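Local coordinates for endonuclease V (Bacillus subtilis, PDB 3GA2), which probably cleaves double-stranded DNA at the second phosphodiester bond 3' to a deoxyinosine, a magnesium-dependent step in the repair of deaminated bases, at residues A[5-10]-A[133-138]; A[26-31]-A[192-197]; A[37-42]-A[110-115]; A[57-62]-A[77-82]; A[164-169]-A[176-181]. The protein carries 1 engineered substitution. All coordinates share one frame; numbering follows the deposited sequence.

Contact 1: residues A[5-10]-A[133-138]; sequences DVHKFD and AFFLGK
Val6 and Phe135 bring the two backbones closest, with their CA atoms 5.9 Å apart. Segment 5-10 is irregular loop, whereas 133-138 holds the end of helix 128-136; Gly137 leaves the helix with positive phi while its N still bonds Ala133 O. No hydrogen bond joins the segments, and the contact rests on apolar and aromatic packing. Val6 CG2 sits over the centre of one face of the Phe135 ring, a CH-pi contact 3.9 Å from the centroid, and the same methyl reaches Phe134 CB at 3.7 Å. His7, Phe9 and Phe135 form an aromatic cluster through which the loop ahead of helix 14-25 closes on helix 128-136. Phe135 turns its edge to the face of His7 in a T-shaped pair with planes at 69°, and Phe135 CE1 lies 3.5 Å from His7 CE1. With CG between its backbone N and carbonyl carbon (chi1 63°), the His7 side chain crosses Phe135 at about a right angle. Phe9 meets Phe135 tip to tip, CZ to CZ at 3.6 Å; their planes are only 15° apart, but the rings are slid so far that they barely overlap. Leu96 and Ile100 of helix 96-105 also touch Phe135, and Leu24 of helix 14-25 packs on Val6.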
# COMPACT_ATOMS: atom_id res chain seq x y z
N ASP A 5 14.32 -2.12 -11.98
CA ASP A 5 15.11 -3.06 -11.18
C ASP A 5 15.91 -2.28 -10.14
O ASP A 5 17.13 -2.19 -10.22
CB ASP A 5 16.06 -3.85 -12.08
CG ASP A 5 16.57 -5.12 -11.42
OD1 ASP A 5 17.01 -5.06 -10.25
OD2 ASP A 5 16.53 -6.18 -12.07
N VAL A 6 15.21 -1.73 -9.15
CA VAL A 6 15.84 -0.94 -8.10
C VAL A 6 16.96 -1.70 -7.39
O VAL A 6 18.11 -1.25 -7.37
CB VAL A 6 14.81 -0.50 -7.04
CG1 VAL A 6 15.48 0.41 -6.02
CG2 VAL A 6 13.65 0.21 -7.72
N HIS A 7 16.63 -2.84 -6.81
CA HIS A 7 17.62 -3.64 -6.11
C HIS A 7 17.22 -5.11 -6.01
O HIS A 7 16.08 -5.48 -6.30
CB HIS A 7 17.84 -3.10 -4.69
CG HIS A 7 16.63 -3.17 -3.81
ND1 HIS A 7 15.75 -2.11 -3.66
CD2 HIS A 7 16.15 -4.16 -3.02
CE1 HIS A 7 14.80 -2.45 -2.81
NE2 HIS A 7 15.01 -3.69 -2.41
N LYS A 8 18.17 -5.93 -5.59
CA LYS A 8 17.94 -7.36 -5.45
C LYS A 8 17.46 -7.65 -4.03
O LYS A 8 17.51 -6.78 -3.16
CB LYS A 8 19.23 -8.12 -5.73
CG LYS A 8 20.36 -7.75 -4.78
CD LYS A 8 21.71 -7.74 -5.48
CE LYS A 8 22.79 -7.18 -4.57
NZ LYS A 8 24.06 -6.90 -5.30
N PHE A 9 17.00 -8.87 -3.80
CA PHE A 9 16.51 -9.27 -2.49
C PHE A 9 17.43 -10.31 -1.86
O PHE A 9 16.98 -11.41 -1.52
CB PHE A 9 15.09 -9.81 -2.62
CG PHE A 9 14.10 -8.78 -3.11
CD1 PHE A 9 13.50 -7.89 -2.22
CD2 PHE A 9 13.82 -8.67 -4.46
CE1 PHE A 9 12.64 -6.90 -2.68
CE2 PHE A 9 12.97 -7.68 -4.93
CZ PHE A 9 12.38 -6.79 -4.04
N ASP A 10 18.70 -9.97 -1.70
CA ASP A 10 19.68 -10.89 -1.11
C ASP A 10 20.11 -10.46 0.29
O ASP A 10 21.08 -11.00 0.83
CB ASP A 10 20.92 -11.00 -2.00
CG ASP A 10 20.60 -11.46 -3.40
OD1 ASP A 10 19.97 -12.53 -3.56
OD2 ASP A 10 20.98 -10.75 -4.35
N ALA A 133 6.92 1.94 -4.65
CA ALA A 133 6.90 3.01 -5.64
C ALA A 133 8.15 3.04 -6.51
O ALA A 133 8.06 3.25 -7.72
CB ALA A 133 6.71 4.35 -4.96
N PHE A 134 9.31 2.84 -5.91
CA PHE A 134 10.54 2.87 -6.69
C PHE A 134 10.53 1.81 -7.79
O PHE A 134 10.94 2.09 -8.91
CB PHE A 134 11.76 2.67 -5.78
CG PHE A 134 11.93 3.74 -4.75
CD1 PHE A 134 11.47 3.55 -3.45
CD2 PHE A 134 12.51 4.96 -5.09
CE1 PHE A 134 11.60 4.56 -2.49
CE2 PHE A 134 12.65 5.97 -4.14
CZ PHE A 134 12.19 5.77 -2.84
N PHE A 135 10.06 0.61 -7.47
CA PHE A 135 10.00 -0.44 -8.48
C PHE A 135 8.96 -0.15 -9.55
O PHE A 135 9.21 -0.35 -10.74
CB PHE A 135 9.69 -1.79 -7.85
CG PHE A 135 10.81 -2.38 -7.06
CD1 PHE A 135 11.03 -2.01 -5.74
CD2 PHE A 135 11.63 -3.35 -7.63
CE1 PHE A 135 12.05 -2.60 -4.98
CE2 PHE A 135 12.65 -3.95 -6.89
CZ PHE A 135 12.86 -3.57 -5.56
N LEU A 136 7.79 0.31 -9.13
CA LEU A 136 6.69 0.60 -10.05
C LEU A 136 6.89 1.86 -10.88
O LEU A 136 6.33 1.99 -11.96
CB LEU A 136 5.37 0.72 -9.27
CG LEU A 136 4.93 -0.46 -8.39
CD1 LEU A 136 3.64 -0.10 -7.65
CD2 LEU A 136 4.72 -1.70 -9.25
N GLY A 137 7.68 2.80 -10.37
CA GLY A 137 7.90 4.04 -11.09
C GLY A 137 6.60 4.83 -11.24
O GLY A 137 6.44 5.63 -12.15
N LYS A 138 5.67 4.59 -10.33
CA LYS A 138 4.39 5.28 -10.37
C LYS A 138 4.04 5.86 -9.01
O LYS A 138 4.58 5.45 -7.99
CB LYS A 138 3.28 4.32 -10.81
CG LYS A 138 3.40 3.81 -12.24
CD LYS A 138 3.19 4.93 -13.27
CE LYS A 138 3.00 4.37 -14.68
NZ LYS A 138 2.63 5.43 -15.67

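Contact 2: residues A[26-31]-A[192-197]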
# COMPACT_ATOMS: atom_id res chain seq x y z
N ASN A 26 16.30 8.58 0.82
CA ASN A 26 16.80 9.87 0.38
C ASN A 26 16.33 10.19 -1.03
O ASN A 26 16.64 11.25 -1.57
CB ASN A 26 18.32 9.90 0.47
CG ASN A 26 18.82 9.81 1.90
OD1 ASN A 26 18.42 10.59 2.76
ND2 ASN A 26 19.70 8.84 2.16
N ARG A 27 15.58 9.26 -1.62
CA ARG A 27 15.07 9.44 -2.98
C ARG A 27 13.55 9.65 -2.98
O ARG A 27 12.91 9.57 -4.03
CB ARG A 27 15.44 8.23 -3.84
CG ARG A 27 16.94 8.06 -4.06
CD ARG A 27 17.26 6.77 -4.81
NE ARG A 27 16.54 6.69 -6.08
CZ ARG A 27 16.59 5.65 -6.91
NH1 ARG A 27 17.33 4.59 -6.61
NH2 ARG A 27 15.89 5.66 -8.04
N ILE A 28 12.99 9.90 -1.81
CA ILE A 28 11.56 10.12 -1.69
C ILE A 28 11.19 11.53 -2.16
O ILE A 28 11.84 12.50 -1.79
CB ILE A 28 11.08 9.94 -0.23
CG1 ILE A 28 11.26 8.48 0.17
CG2 ILE A 28 9.63 10.40 -0.09
CD1 ILE A 28 11.01 8.19 1.62
N ASN A 29 10.15 11.61 -2.98
CA ASN A 29 9.70 12.89 -3.49
C ASN A 29 8.19 13.02 -3.41
O ASN A 29 7.47 12.40 -4.18
CB ASN A 29 10.15 13.08 -4.94
CG ASN A 29 9.53 14.30 -5.58
OD1 ASN A 29 9.47 15.36 -4.97
ND2 ASN A 29 9.07 14.15 -6.81
N LEU A 30 7.73 13.84 -2.47
CA LEU A 30 6.30 14.06 -2.26
C LEU A 30 5.82 15.39 -2.80
O LEU A 30 4.83 15.94 -2.32
CB LEU A 30 5.99 13.97 -0.77
CG LEU A 30 5.79 12.59 -0.13
CD1 LEU A 30 6.52 11.51 -0.88
CD2 LEU A 30 6.21 12.66 1.32
N SER A 31 6.50 15.91 -3.82
CA SER A 31 6.12 17.20 -4.40
C SER A 31 5.04 17.12 -5.48
O SER A 31 4.25 18.05 -5.64
CB SER A 31 7.35 17.87 -5.00
OG SER A 31 7.79 17.16 -6.14
N CYS A 192 1.37 9.28 2.16
CA CYS A 192 1.80 9.31 0.78
C CYS A 192 2.64 8.06 0.64
O CYS A 192 3.16 7.55 1.63
CB CYS A 192 2.71 10.51 0.50
SG CYS A 192 1.92 12.11 0.52
N GLY A 193 2.74 7.57 -0.58
CA GLY A 193 3.59 6.43 -0.84
C GLY A 193 4.85 7.14 -1.32
O GLY A 193 5.77 7.38 -0.53
N ASN A 194 4.88 7.48 -2.60
CA ASN A 194 6.00 8.24 -3.18
C ASN A 194 5.51 8.88 -4.47
O ASN A 194 4.56 8.39 -5.09
CB ASN A 194 7.21 7.33 -3.45
CG ASN A 194 8.48 8.13 -3.76
OD1 ASN A 194 8.55 9.33 -3.49
ND2 ASN A 194 9.49 7.46 -4.31
N TYR A 195 6.12 9.99 -4.85
CA TYR A 195 5.76 10.70 -6.08
C TYR A 195 4.38 11.35 -6.05
O TYR A 195 3.71 11.45 -7.08
CB TYR A 195 5.85 9.73 -7.27
CG TYR A 195 7.15 8.96 -7.34
CD1 TYR A 195 8.37 9.61 -7.26
CD2 TYR A 195 7.15 7.58 -7.51
CE1 TYR A 195 9.57 8.90 -7.35
CE2 TYR A 195 8.34 6.87 -7.60
CZ TYR A 195 9.54 7.53 -7.53
OH TYR A 195 10.72 6.81 -7.63
N ILE A 196 3.95 11.80 -4.88
CA ILE A 196 2.64 12.42 -4.73
C ILE A 196 2.57 13.12 -3.37
O ILE A 196 3.14 12.63 -2.39
CB ILE A 196 1.54 11.35 -4.83
CG1 ILE A 196 0.15 11.98 -4.75
CG2 ILE A 196 1.71 10.33 -3.70
CD1 ILE A 196 -0.98 10.95 -4.94
N ASP A 197 1.87 14.25 -3.31
CA ASP A 197 1.73 14.98 -2.05
C ASP A 197 0.55 14.47 -1.22
O ASP A 197 -0.28 13.70 -1.70
CB ASP A 197 1.59 16.49 -2.29
CG ASP A 197 0.38 16.86 -3.14
OD1 ASP A 197 -0.62 16.13 -3.13
OD2 ASP A 197 0.44 17.91 -3.81
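Asn194 OD1 accepts from the backbone of both segments. Asn29 N gives the stronger bond, 2.8 Å to Asn194 OD1, nearly straight at 169° and in the plane of the side-chain carbonyl. Tyr195 N adds a weak bond to the same oxygen from within its own segment, and a second weak one across the contact, 2.8 Å to Asn29 O. Asn194 CG stands anti to its backbone N (chi1 -167°), and the amide nitrogen at the other branch, ND2, lies 3.2 Å above the plane of the Tyr195 ring, toward its rim. Gly193 and Asn194 together face Thr140 as a classic beta bulge in strand 188-194, and the loop that follows helix 14-25 packs alongside. On the loop side Asn29 makes an Asx turn: its OD1 takes Ser31 OG at 2.7 Å on a lone pair and Ser31 N from above the carbonyl plane. Leu30 crosses the Asn194 side chain at about a right angle and packs CG on Cys192 CB at 3.8 Å, while its CA makes a CA-H...O contact of 3.5 Å with Ile196 O. Asp197 is the N-cap of helix 198-207: OD1 accepts from Ser200 N and OD2 is hydrogen-bonded to Thr33 OG1. Asp197 CB rests 3.3 Å from Leu30 O.

Contact 3: residues A[37-42]-A[110-115]. Engineered in segment 37-42: Thr42 (natural residue Gly).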
# COMPACT_ATOMS: atom_id res chain seq x y z
N ASP A 37 -9.44 13.89 -11.03
CA ASP A 37 -10.01 13.78 -12.37
C ASP A 37 -9.01 13.86 -13.52
O ASP A 37 -9.41 13.85 -14.68
CB ASP A 37 -11.10 14.83 -12.57
CG ASP A 37 -10.80 16.12 -11.88
OD1 ASP A 37 -9.64 16.57 -11.94
OD2 ASP A 37 -11.74 16.70 -11.29
N SER A 38 -7.72 13.90 -13.20
CA SER A 38 -6.73 13.96 -14.26
C SER A 38 -6.19 12.56 -14.59
O SER A 38 -5.43 12.41 -15.54
CB SER A 38 -5.56 14.87 -13.86
OG SER A 38 -4.68 14.20 -12.98
N ILE A 39 -6.57 11.55 -13.82
CA ILE A 39 -6.07 10.19 -14.08
C ILE A 39 -7.06 9.27 -14.80
O ILE A 39 -8.27 9.43 -14.70
CB ILE A 39 -5.64 9.50 -12.78
CG1 ILE A 39 -6.70 9.70 -11.70
CG2 ILE A 39 -4.27 10.02 -12.35
CD1 ILE A 39 -6.34 9.13 -10.35
N ASN A 40 -6.51 8.30 -15.53
CA ASN A 40 -7.30 7.34 -16.29
C ASN A 40 -7.62 6.08 -15.49
O ASN A 40 -8.72 5.53 -15.59
CB ASN A 40 -6.56 6.93 -17.57
CG ASN A 40 -6.29 8.10 -18.50
OD1 ASN A 40 -7.21 8.80 -18.92
ND2 ASN A 40 -5.02 8.31 -18.84
N THR A 41 -6.66 5.61 -14.71
CA THR A 41 -6.84 4.40 -13.91
C THR A 41 -6.16 4.47 -12.55
O THR A 41 -5.23 5.26 -12.33
CB THR A 41 -6.26 3.17 -14.65
OG1 THR A 41 -4.88 3.41 -14.97
CG2 THR A 41 -7.03 2.90 -15.93
N THR A 42 -6.64 3.66 -11.61
CA THR A 42 -6.06 3.58 -10.28
C THR A 42 -6.04 2.09 -9.96
O THR A 42 -6.96 1.35 -10.33
CB THR A 42 -6.88 4.37 -9.21
OG1 THR A 42 -8.07 3.66 -8.87
CG2 THR A 42 -7.25 5.75 -9.72
N PRO A 110 -1.43 1.37 -14.64
CA PRO A 110 -2.10 2.22 -13.66
C PRO A 110 -1.36 3.52 -13.40
O PRO A 110 -0.13 3.52 -13.31
CB PRO A 110 -2.17 1.34 -12.42
CG PRO A 110 -2.25 -0.06 -13.00
CD PRO A 110 -1.21 0.01 -14.10
N ASP A 111 -2.10 4.62 -13.29
CA ASP A 111 -1.50 5.93 -13.03
C ASP A 111 -1.12 6.10 -11.56
O ASP A 111 -0.27 6.92 -11.22
CB ASP A 111 -2.46 7.07 -13.40
CG ASP A 111 -2.82 7.08 -14.88
OD1 ASP A 111 -1.90 7.12 -15.73
OD2 ASP A 111 -4.02 7.08 -15.19
N VAL A 112 -1.79 5.34 -10.69
CA VAL A 112 -1.53 5.40 -9.25
C VAL A 112 -1.90 4.07 -8.59
O VAL A 112 -2.88 3.43 -8.98
CB VAL A 112 -2.34 6.53 -8.56
CG1 VAL A 112 -3.83 6.30 -8.77
CG2 VAL A 112 -2.03 6.56 -7.06
N PHE A 113 -1.11 3.66 -7.60
CA PHE A 113 -1.35 2.41 -6.89
C PHE A 113 -1.65 2.66 -5.42
O PHE A 113 -0.86 3.29 -4.72
CB PHE A 113 -0.13 1.49 -6.96
CG PHE A 113 0.13 0.89 -8.32
CD1 PHE A 113 -0.05 -0.47 -8.53
CD2 PHE A 113 0.62 1.68 -9.35
CE1 PHE A 113 0.26 -1.05 -9.76
CE2 PHE A 113 0.94 1.11 -10.59
CZ PHE A 113 0.76 -0.26 -10.79
N LEU A 114 -2.79 2.17 -4.95
CA LEU A 114 -3.14 2.33 -3.54
C LEU A 114 -2.87 0.98 -2.87
O LEU A 114 -3.36 -0.06 -3.31
CB LEU A 114 -4.61 2.74 -3.37
CG LEU A 114 -5.02 4.15 -3.83
CD1 LEU A 114 -5.36 4.14 -5.31
CD2 LEU A 114 -6.25 4.60 -3.03
N PHE A 115 -2.10 1.01 -1.79
CA PHE A 115 -1.73 -0.20 -1.08
C PHE A 115 -2.44 -0.42 0.24
O PHE A 115 -2.65 0.53 0.99
CB PHE A 115 -0.23 -0.20 -0.80
CG PHE A 115 0.62 -0.36 -2.01
CD1 PHE A 115 0.78 0.68 -2.92
CD2 PHE A 115 1.28 -1.56 -2.25
CE1 PHE A 115 1.59 0.53 -4.04
CE2 PHE A 115 2.10 -1.73 -3.37
CZ PHE A 115 2.25 -0.67 -4.27
O HOH W 1 -2.41 6.69 -18.25
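Ile39 lays its CG2 methyl against CB of Asp111 at 3.6 Å, the two side chains sliding past each other in opposite directions. They meet where strands 41-52 and 113-116, parallel neighbours in the central sheet of this RNase H-clan fold, are about to run together. One carboxylate oxygen, Asp111 OD2, is gripped twice. Asn40 N lies 2.8 Å from Asp111 OD2, nearly along the C-O axis. Thr41 N reaches Asp111 OD2 at 3.1 Å from the anti side, 28° out of the carboxylate plane and from the opposite face. The other oxygen, OD1, is bridged to Asn40 ND2 by a water that donates to the carboxylate and accepts from the amide. The backbone of Asp111 adds a weak bond, Asp111 N to Thr41 O at 3.3 Å. An alanine in place of Asp111 would probably leave the N-H groups of Asn40 and Thr41 without their shared acceptor and the water without its carboxylate partner. Further along, Leu114 lies about 8 Å, side chain to side chain, from Asp116, a predicted magnesium ligand. The engineered Thr42 runs beside Val112, pointing the same way, and both its CB and its CG2 lie 3.6 Å from Val112 CG1.

Contact 4: residues A[57-62]-A[77-82]; sequences YGVCCI and HSMGRI
A beta hairpin pairs Tyr57 to Cys61 with Arg81 to His77 at one margin of the main sheet, strand 72-81 being its outermost strand in this chain. The strand axes run antiparallel at 173°. Gly58 with Gly80 and Cys60 with Ser78 are hydrogen-bonded pairs; the second is the tighter, with Ser78 N to Cys60 O at 2.8 Å and Cys60 N to Ser78 O at 2.9 Å, whereas Gly80 N bonds Gly58 O only weakly. Val59 with Met79 and Cys61 with His77 are non-hydrogen-bonded pairs whose side chains share a face, where helix 217-235 meets Val59, Cys61 and His77. Cys60 and Ser78 point to the other face, and helix 96-105 touches Ser78. The side chain of Cys61 lies about 6 Å from that of Asp46, a predicted magnesium ligand. At the far end the Tyr57 ring covers the Arg81 backbone in a CH-pi contact, Arg81 CA 4.0 Å from the ring centroid, while Arg81 CB lies over the ring toward its rim, 3.8 Å from Tyr57 CE2. Met79, a selenomethionine, sends CG anti to its backbone N (chi1 -172°), and that CG meets Val59 CG2 at 3.4 Å, tighter than usual van der Waals contact.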
# COMPACT_ATOMS: atom_id res chain seq x y z
N TYR A 57 3.01 -18.92 3.08
CA TYR A 57 2.76 -18.51 1.70
C TYR A 57 2.07 -17.16 1.63
O TYR A 57 1.58 -16.63 2.63
CB TYR A 57 1.89 -19.54 0.97
CG TYR A 57 2.59 -20.83 0.64
CD1 TYR A 57 2.85 -21.78 1.62
CD2 TYR A 57 2.98 -21.11 -0.67
CE1 TYR A 57 3.49 -22.99 1.31
CE2 TYR A 57 3.62 -22.31 -0.99
CZ TYR A 57 3.87 -23.24 0.01
OH TYR A 57 4.49 -24.42 -0.31
N GLY A 58 2.03 -16.60 0.42
CA GLY A 58 1.39 -15.31 0.23
C GLY A 58 0.87 -15.11 -1.18
O GLY A 58 1.46 -15.59 -2.15
N VAL A 59 -0.25 -14.41 -1.28
CA VAL A 59 -0.84 -14.12 -2.58
C VAL A 59 -1.11 -12.63 -2.70
O VAL A 59 -1.81 -12.04 -1.88
CB VAL A 59 -2.18 -14.86 -2.77
CG1 VAL A 59 -2.76 -14.53 -4.14
CG2 VAL A 59 -1.97 -16.35 -2.64
N CYS A 60 -0.53 -12.01 -3.73
CA CYS A 60 -0.72 -10.59 -3.96
C CYS A 60 -1.67 -10.39 -5.13
O CYS A 60 -1.47 -10.97 -6.19
CB CYS A 60 0.61 -9.90 -4.28
SG CYS A 60 0.40 -8.21 -4.92
N CYS A 61 -2.69 -9.57 -4.92
CA CYS A 61 -3.65 -9.27 -5.96
C CYS A 61 -3.60 -7.78 -6.29
O CYS A 61 -3.48 -6.94 -5.40
CB CYS A 61 -5.08 -9.60 -5.53
SG CYS A 61 -5.48 -11.35 -5.38
N ILE A 62 -3.68 -7.48 -7.57
CA ILE A 62 -3.70 -6.11 -8.03
C ILE A 62 -5.00 -5.97 -8.81
O ILE A 62 -5.26 -6.73 -9.74
CB ILE A 62 -2.50 -5.79 -8.96
CG1 ILE A 62 -1.20 -5.84 -8.16
CG2 ILE A 62 -2.68 -4.40 -9.59
CD1 ILE A 62 0.05 -5.58 -9.00
N HIS A 77 -2.63 -11.60 -10.21
CA HIS A 77 -2.19 -12.02 -8.90
C HIS A 77 -0.89 -12.78 -9.00
O HIS A 77 -0.52 -13.28 -10.07
CB HIS A 77 -3.26 -12.88 -8.21
CG HIS A 77 -3.42 -14.24 -8.81
ND1 HIS A 77 -2.56 -15.28 -8.54
CD2 HIS A 77 -4.33 -14.72 -9.69
CE1 HIS A 77 -2.92 -16.34 -9.23
NE2 HIS A 77 -3.99 -16.03 -9.94
N SER A 78 -0.20 -12.85 -7.88
CA SER A 78 1.07 -13.54 -7.79
C SER A 78 0.94 -14.45 -6.57
O SER A 78 0.30 -14.07 -5.59
CB SER A 78 2.20 -12.52 -7.60
OG SER A 78 3.47 -13.13 -7.73
N MSE A 79 1.54 -15.63 -6.64
CA MSE A 79 1.47 -16.57 -5.52
C MSE A 79 2.78 -17.34 -5.39
O MSE A 79 3.39 -17.70 -6.40
CB MSE A 79 0.30 -17.53 -5.72
CG MSE A 79 -0.01 -18.44 -4.53
SE MSE A 79 1.01 -20.09 -4.50
CE MSE A 79 -0.10 -21.12 -5.70
N GLY A 80 3.21 -17.57 -4.15
CA GLY A 80 4.44 -18.29 -3.90
C GLY A 80 4.81 -18.33 -2.42
O GLY A 80 4.29 -17.54 -1.63
N ARG A 81 5.69 -19.25 -2.05
CA ARG A 81 6.10 -19.37 -0.65
C ARG A 81 6.84 -18.11 -0.22
O ARG A 81 7.82 -17.71 -0.84
CB ARG A 81 7.01 -20.59 -0.45
CG ARG A 81 7.35 -20.89 1.00
CD ARG A 81 8.21 -22.14 1.13
NE ARG A 81 9.54 -21.95 0.56
CZ ARG A 81 10.47 -21.16 1.08
NH1 ARG A 81 10.22 -20.48 2.19
NH2 ARG A 81 11.65 -21.05 0.49
N ILE A 82 6.35 -17.47 0.84
CA ILE A 82 6.97 -16.26 1.35
C ILE A 82 8.23 -16.61 2.12
O ILE A 82 8.27 -17.63 2.82
CB ILE A 82 6.00 -15.49 2.28
CG1 ILE A 82 6.18 -13.99 2.10
CG2 ILE A 82 6.24 -15.88 3.73
CD1 ILE A 82 5.61 -13.47 0.80

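Contact 5: residues A[164-169]-A[176-181]; sequences AYTDII and GRALRT
Arg177 runs out beside Tyr165 and Asp167 of the partner strand, pointing the same way as both. Its CB lies 3.4 Å from Thr166 O. CG, anti to the carbonyl carbon (chi1 -68°), starts an extended chain and passes 3.1 Å from Asp167 OD1; CD then lies against Tyr165 CD1 at 3.4 Å. NE makes a salt bridge with Asp167 OD1 at 2.8 Å, meeting the oxygen almost in line with its bond to CG, though OD1 is tilted 19° out of the guanidinium plane. CZ stands 4.1 Å from the centroid of the Tyr165 ring in an off-centre cation-pi contact, the two planes 18° apart and stacked. NH1 lies over the same ring face, toward the rim. Arg177 NH2 donates to a water that in turn donates to Asp167 OD2. A leucine in place of Arg177 would probably leave the Asp167 carboxylate without its charged mate and the water without its second partner, and uncover part of the Tyr165 face. Beneath these side chains is an antiparallel hairpin: Thr166 and Ala178 exchange two backbone bonds, Ile168 N donates to Gly176 O, and Arg180 N to Ala164 O at 3.0 Å. Leu179 CD1 packs on Tyr165 CB on the face that carries Arg177. Helix 198-207 lies against this face, its Tyr202 touching Tyr165, Arg177 and Leu179; strand 188-194 flanks strand 173-179 through backbone hydrogen bonds between Arg177 and Leu190 and between Leu179 and Ile188, leaving 165-170 outermost in the sheet of this chain.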
# COMPACT_ATOMS: atom_id res chain seq x y z
N ALA A 164 -13.38 13.60 7.24
CA ALA A 164 -12.69 14.28 8.33
C ALA A 164 -11.32 13.66 8.55
O ALA A 164 -11.14 12.46 8.36
CB ALA A 164 -13.52 14.19 9.61
N TYR A 165 -10.35 14.46 8.97
CA TYR A 165 -9.01 13.93 9.20
C TYR A 165 -8.22 14.76 10.19
O TYR A 165 -8.60 15.86 10.55
CB TYR A 165 -8.26 13.87 7.86
CG TYR A 165 -7.92 15.24 7.30
CD1 TYR A 165 -6.76 15.89 7.69
CD2 TYR A 165 -8.76 15.88 6.40
CE1 TYR A 165 -6.44 17.14 7.20
CE2 TYR A 165 -8.45 17.15 5.89
CZ TYR A 165 -7.28 17.77 6.30
OH TYR A 165 -6.93 19.01 5.82
N THR A 166 -7.10 14.19 10.64
CA THR A 166 -6.20 14.88 11.55
C THR A 166 -4.81 14.49 11.08
O THR A 166 -4.60 13.37 10.63
CB THR A 166 -6.38 14.42 13.02
OG1 THR A 166 -6.07 13.02 13.12
CG2 THR A 166 -7.82 14.66 13.48
N ASP A 167 -3.87 15.43 11.17
CA ASP A 167 -2.51 15.14 10.75
C ASP A 167 -1.76 14.44 11.86
O ASP A 167 -1.87 14.82 13.03
CB ASP A 167 -1.75 16.43 10.40
CG ASP A 167 -2.24 17.08 9.13
OD1 ASP A 167 -2.73 16.36 8.24
OD2 ASP A 167 -2.11 18.32 9.01
N ILE A 168 -1.02 13.40 11.50
CA ILE A 168 -0.23 12.66 12.46
C ILE A 168 1.14 13.31 12.37
O ILE A 168 1.84 13.14 11.37
CB ILE A 168 -0.14 11.19 12.08
CG1 ILE A 168 -1.54 10.60 12.01
CG2 ILE A 168 0.74 10.44 13.08
CD1 ILE A 168 -1.62 9.26 11.31
N ILE A 169 1.51 14.07 13.39
CA ILE A 169 2.78 14.77 13.38
C ILE A 169 3.77 14.21 14.40
O ILE A 169 3.42 13.97 15.56
CB ILE A 169 2.56 16.28 13.62
CG1 ILE A 169 1.48 16.80 12.65
CG2 ILE A 169 3.86 17.05 13.39
CD1 ILE A 169 1.19 18.29 12.76
N GLY A 176 1.48 11.43 8.09
CA GLY A 176 0.28 11.02 7.39
C GLY A 176 -0.96 11.56 8.08
O GLY A 176 -0.87 12.52 8.86
N ARG A 177 -2.12 10.96 7.82
CA ARG A 177 -3.36 11.42 8.43
C ARG A 177 -4.24 10.28 8.95
O ARG A 177 -4.20 9.16 8.43
CB ARG A 177 -4.17 12.25 7.42
CG ARG A 177 -3.55 13.59 7.05
CD ARG A 177 -4.31 14.31 5.94
NE ARG A 177 -3.77 15.65 5.70
CZ ARG A 177 -4.12 16.43 4.68
NH1 ARG A 177 -5.02 16.01 3.80
NH2 ARG A 177 -3.57 17.63 4.54
N ALA A 178 -5.03 10.57 9.98
CA ALA A 178 -5.98 9.60 10.51
C ALA A 178 -7.21 10.08 9.77
O ALA A 178 -7.63 11.23 9.93
CB ALA A 178 -6.15 9.77 12.01
N LEU A 179 -7.77 9.22 8.93
CA LEU A 179 -8.90 9.60 8.10
C LEU A 179 -10.17 8.79 8.27
O LEU A 179 -10.15 7.56 8.21
CB LEU A 179 -8.47 9.55 6.63
CG LEU A 179 -9.51 9.88 5.55
CD1 LEU A 179 -9.92 11.33 5.66
CD2 LEU A 179 -8.93 9.59 4.17
N ARG A 180 -11.27 9.51 8.47
CA ARG A 180 -12.58 8.91 8.63
C ARG A 180 -13.16 8.72 7.23
O ARG A 180 -13.67 9.66 6.64
CB ARG A 180 -13.50 9.85 9.42
CG ARG A 180 -14.84 9.23 9.81
CD ARG A 180 -14.69 8.32 11.02
NE ARG A 180 -14.31 9.07 12.21
CZ ARG A 180 -14.11 8.54 13.41
NH1 ARG A 180 -14.25 7.23 13.60
NH2 ARG A 180 -13.78 9.32 14.43
N THR A 181 -13.07 7.51 6.70
CA THR A 181 -13.60 7.25 5.37
C THR A 181 -15.07 6.92 5.47
O THR A 181 -15.89 7.44 4.72
CB THR A 181 -12.86 6.10 4.69
OG1 THR A 181 -12.68 5.04 5.62
CG2 THR A 181 -11.51 6.58 4.18
O HOH W 2 -2.12 19.54 6.43

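In the fold
Contacts 2 to 5 all reach one mixed sheet. Contacts 4 and 5 are hairpins at its two ends, centres about 30 Å apart on opposite sides of the chain's centre; contact 3 lies between, on strands 41-52 and 113-116. Contact 1 is off the sheet but touches two others: Phe134 CE2 lies 3.5 Å from Asn194 ND2 of contact 2, and Leu136 CD1 3.7 Å from Phe115 CZ of contact 3. Strand 188-194 of contact 2 neighbours strand 173-179 of contact 5. Of the predicted magnesium ligands, Asp46 lies about 9 Å from Leu114 of contact 3 and Asp116 about 9 Å from Cys60 of contact 4, side chain to side chain; contacts 1, 2 and 5 lie away from them.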